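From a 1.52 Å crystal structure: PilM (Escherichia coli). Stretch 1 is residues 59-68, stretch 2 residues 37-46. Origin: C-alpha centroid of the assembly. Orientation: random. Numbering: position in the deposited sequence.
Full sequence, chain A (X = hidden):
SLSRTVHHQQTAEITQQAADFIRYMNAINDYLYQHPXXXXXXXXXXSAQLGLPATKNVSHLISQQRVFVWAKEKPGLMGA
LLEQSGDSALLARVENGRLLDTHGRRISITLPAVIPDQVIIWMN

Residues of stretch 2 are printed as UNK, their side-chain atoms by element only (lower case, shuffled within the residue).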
# COMPACT_ATOMS: atom_id res chain seq x y z
N SER A 59 2.46 -4.89 -0.13
CA SER A 59 1.63 -6.06 0.16
C SER A 59 0.17 -5.66 -0.08
O SER A 59 -0.16 -4.48 -0.07
CB SER A 59 1.77 -6.45 1.61
OG SER A 59 3.18 -6.71 1.91
N HIS A 60 -0.65 -6.68 -0.34
CA HIS A 60 -2.05 -6.47 -0.49
C HIS A 60 -2.92 -7.63 -0.05
O HIS A 60 -2.45 -8.75 0.19
CB HIS A 60 -2.40 -5.99 -1.91
CG HIS A 60 -2.65 -7.10 -2.89
ND1 HIS A 60 -1.61 -7.73 -3.55
CD2 HIS A 60 -3.80 -7.62 -3.40
CE1 HIS A 60 -2.11 -8.64 -4.38
NE2 HIS A 60 -3.43 -8.60 -4.31
N LEU A 61 -4.19 -7.31 0.15
CA LEU A 61 -5.12 -8.34 0.60
C LEU A 61 -6.51 -7.85 0.27
O LEU A 61 -6.82 -6.68 0.41
CB LEU A 61 -5.04 -8.61 2.12
CG LEU A 61 -6.21 -9.42 2.74
CD1 LEU A 61 -6.03 -10.90 2.42
CD2 LEU A 61 -6.15 -9.17 4.25
N ILE A 62 -7.33 -8.75 -0.29
CA ILE A 62 -8.75 -8.48 -0.44
C ILE A 62 -9.51 -9.16 0.71
O ILE A 62 -9.34 -10.35 0.93
CB ILE A 62 -9.29 -9.01 -1.78
CG1 ILE A 62 -8.46 -8.42 -2.95
CG2 ILE A 62 -10.80 -8.73 -1.86
CD1 ILE A 62 -8.62 -9.20 -4.28
N SER A 63 -10.29 -8.39 1.46
CA SER A 63 -11.02 -8.91 2.63
C SER A 63 -12.34 -8.20 2.79
O SER A 63 -12.42 -6.98 2.67
CB SER A 63 -10.17 -8.68 3.88
OG SER A 63 -10.84 -9.24 5.01
N GLN A 64 -13.40 -8.98 2.97
CA GLN A 64 -14.72 -8.40 3.07
C GLN A 64 -14.97 -7.42 1.89
O GLN A 64 -15.56 -6.34 2.04
CB GLN A 64 -14.88 -7.69 4.41
CG GLN A 64 -14.65 -8.67 5.60
CD GLN A 64 -15.72 -9.78 5.69
OE1 GLN A 64 -15.48 -10.94 5.33
NE2 GLN A 64 -16.92 -9.40 6.18
N GLN A 65 -14.57 -7.88 0.72
CA GLN A 65 -14.79 -7.13 -0.56
C GLN A 65 -14.10 -5.76 -0.69
O GLN A 65 -14.38 -5.00 -1.63
CB GLN A 65 -16.28 -7.01 -0.87
CG GLN A 65 -17.03 -8.37 -0.80
CD GLN A 65 -18.49 -8.18 -1.02
OE1 GLN A 65 -18.89 -7.57 -2.02
NE2 GLN A 65 -19.29 -8.59 -0.06
N ARG A 66 -13.16 -5.47 0.19
CA ARG A 66 -12.36 -4.26 0.02
C ARG A 66 -10.94 -4.71 -0.18
O ARG A 66 -10.55 -5.76 0.32
CB ARG A 66 -12.46 -3.36 1.25
CG ARG A 66 -13.87 -2.74 1.35
CD ARG A 66 -14.03 -1.82 2.55
NE ARG A 66 -14.12 -2.58 3.79
CZ ARG A 66 -14.84 -2.21 4.85
NH1 ARG A 66 -14.89 -2.99 5.92
NH2 ARG A 66 -15.52 -1.06 4.82
N VAL A 67 -10.18 -3.93 -0.90
CA VAL A 67 -8.79 -4.24 -1.09
C VAL A 67 -7.93 -3.25 -0.30
O VAL A 67 -8.21 -2.01 -0.23
CB VAL A 67 -8.39 -4.16 -2.59
CG1 VAL A 67 -8.59 -2.77 -3.22
CG2 VAL A 67 -6.93 -4.66 -2.82
N PHE A 68 -6.87 -3.80 0.26
CA PHE A 68 -5.94 -3.07 1.12
C PHE A 68 -4.54 -3.26 0.53
O PHE A 68 -4.12 -4.42 0.23
CB PHE A 68 -5.89 -3.71 2.50
CG PHE A 68 -7.18 -3.70 3.24
CD1 PHE A 68 -7.42 -2.77 4.25
CD2 PHE A 68 -8.19 -4.65 2.94
CE1 PHE A 68 -8.67 -2.76 4.93
CE2 PHE A 68 -9.39 -4.63 3.60
CZ PHE A 68 -9.64 -3.70 4.59
N UNK A 37 -16.43 -8.35 -9.66
CA UNK A 37 -16.85 -9.61 -9.03
C UNK A 37 -15.71 -10.37 -8.32
O UNK A 37 -15.95 -11.28 -7.51
c UNK A 37 -16.09 -10.29 -12.19
o UNK A 37 -16.49 -9.09 -12.34
c UNK A 37 -16.54 -11.18 -11.01
c UNK A 37 -17.50 -10.52 -10.07
o UNK A 37 -15.33 -10.86 -13.00
N UNK A 38 -14.47 -10.02 -8.67
CA UNK A 38 -13.29 -10.67 -8.05
C UNK A 38 -13.19 -10.31 -6.55
O UNK A 38 -12.66 -11.09 -5.75
n UNK A 38 -8.02 -13.11 -5.65
c UNK A 38 -10.60 -12.23 -8.12
c UNK A 38 -10.72 -10.74 -8.12
n UNK A 38 -10.15 -12.23 -5.37
c UNK A 38 -12.02 -10.29 -8.82
n UNK A 38 -9.35 -12.68 -7.50
c UNK A 38 -9.17 -12.68 -6.18
N UNK A 39 -13.77 -9.18 -6.17
CA UNK A 39 -13.74 -8.75 -4.74
C UNK A 39 -14.25 -9.79 -3.74
O UNK A 39 -13.71 -9.93 -2.63
c UNK A 39 -13.05 -3.06 -4.96
c UNK A 39 -14.60 -5.02 -5.17
c UNK A 39 -14.49 -7.47 -4.56
n UNK A 39 -13.88 -3.82 -5.70
n UNK A 39 -12.41 -2.05 -5.54
c UNK A 39 -13.75 -6.28 -5.20
n UNK A 39 -12.89 -3.30 -3.62
N UNK A 40 -15.27 -10.53 -4.13
CA UNK A 40 -15.90 -11.45 -3.21
C UNK A 40 -15.00 -12.60 -2.84
O UNK A 40 -15.19 -13.24 -1.79
c UNK A 40 -17.18 -11.95 -3.82
N UNK A 41 -14.04 -12.93 -3.68
CA UNK A 41 -13.30 -14.15 -3.41
C UNK A 41 -12.18 -13.98 -2.36
O UNK A 41 -11.68 -14.97 -1.80
c UNK A 41 -12.72 -14.73 -4.72
N UNK A 42 -11.74 -12.76 -2.12
CA UNK A 42 -10.64 -12.60 -1.15
C UNK A 42 -9.23 -12.87 -1.65
O UNK A 42 -9.00 -12.94 -2.85
N UNK A 43 -8.29 -12.94 -0.72
CA UNK A 43 -6.91 -13.40 -1.08
C UNK A 43 -6.22 -12.29 -1.82
O UNK A 43 -6.37 -11.13 -1.49
N UNK A 44 -5.41 -12.68 -2.79
CA UNK A 44 -4.64 -11.71 -3.54
C UNK A 44 -4.81 -11.95 -5.04
O UNK A 44 -5.05 -13.09 -5.50
o UNK A 44 -2.92 -13.41 -0.77
n UNK A 44 -3.06 -11.48 0.42
c UNK A 44 -2.89 -12.17 -0.72
c UNK A 44 -2.57 -11.35 -1.95
c UNK A 44 -3.13 -11.90 -3.25
N UNK A 45 -4.58 -10.88 -5.81
CA UNK A 45 -4.53 -11.00 -7.25
C UNK A 45 -3.16 -11.60 -7.59
O UNK A 45 -2.20 -11.46 -6.83
c UNK A 45 -5.93 -7.62 -8.38
c UNK A 45 -7.13 -9.71 -7.92
c UNK A 45 -4.67 -9.64 -7.93
c UNK A 45 -5.92 -8.89 -7.56
N UNK A 46 -3.04 -12.22 -8.75
CA UNK A 46 -1.76 -12.86 -9.08
C UNK A 46 -0.83 -11.98 -9.89
O UNK A 46 -1.23 -10.94 -10.42
o UNK A 46 -2.54 -13.79 -11.17
c UNK A 46 -2.91 -15.15 -9.16
c UNK A 46 -1.97 -14.15 -9.90

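Position 37 carries three side-chain carbons in a row, the third bearing two oxygens. This carboxylate lies far from stretch 1, and the chain length makes it Glu 37. At position 38 three carbons lead to a nitrogen and then to a carbon holding two more nitrogens, a guanidinium; the CD1 of Ile 62 packs over one face of it. This is Arg 38, whose NH1 lies 3.6 Å from Ile 62 CD1.

Position 39 has the same composition, but its chain extends alongside the turn of stretch 1. One terminal nitrogen reaches the O of Gln 65, and the backbone O of position 39 lies 3.2 Å from Ile 62 CG2. The residue is Arg 39; its NH1 donates a hydrogen bond to Gln 65 O (3.0 Å), which lies near the guanidinium plane.

Positions 40 and 41 each show a single side-chain carbon pointing away from stretch 1, so they are Ala 40 and Ala 41. The CA of Ala 40 still meets Gln 65 CG at 4.1 Å, whereas Ala 41 makes no contact.

Position 42 has no side-chain atoms. Its phi/psi of 80/-169° would jam a CB against the carbonyl O of the preceding residue, and its CA approaches Ile 62 O to 3.3 Å: Gly 42. Its own O accepts hydrogen bonds from Arg 38 NH1 (2.9 Å) and NH2 (3.0 Å), which hold the guanidinium to the loop backbone. Position 43 is also bare, with a positive phi that favours glycine; Gly 43 O accepts a hydrogen bond from Ile 62 N (2.8 Å, 170°).

Position 44 has three carbons, the third carrying one oxygen and one nitrogen, and the chain crosses the His 60 ring. It is Gln 44: CG sits 3.8 Å from the centroid of the His 60 ring, over its face, while NE2 donates to His 60 O (2.8 Å).

Position 45 has four carbons forked at the second, near Ile 62, hence Leu 45. Its CD2 is 4.0 Å from Ile 62 CD1, and its N donates to His 60 NE2 (3.0 Å) at the ring edge. Position 46, with one carbon carrying an oxygen and a carbon, is Thr 46, an N-cap without contact here.

The contact thus centres on Ile 62, held by its backbone N and contacted by Arg 38, Arg 39 and Leu 45. Polar bonds from Arg 39 and Gln 44 to backbone oxygens secure the turn and the strand, and the two stretches bury 584 Å².

Stretch 2 (37-46) ERRAAGGQLT
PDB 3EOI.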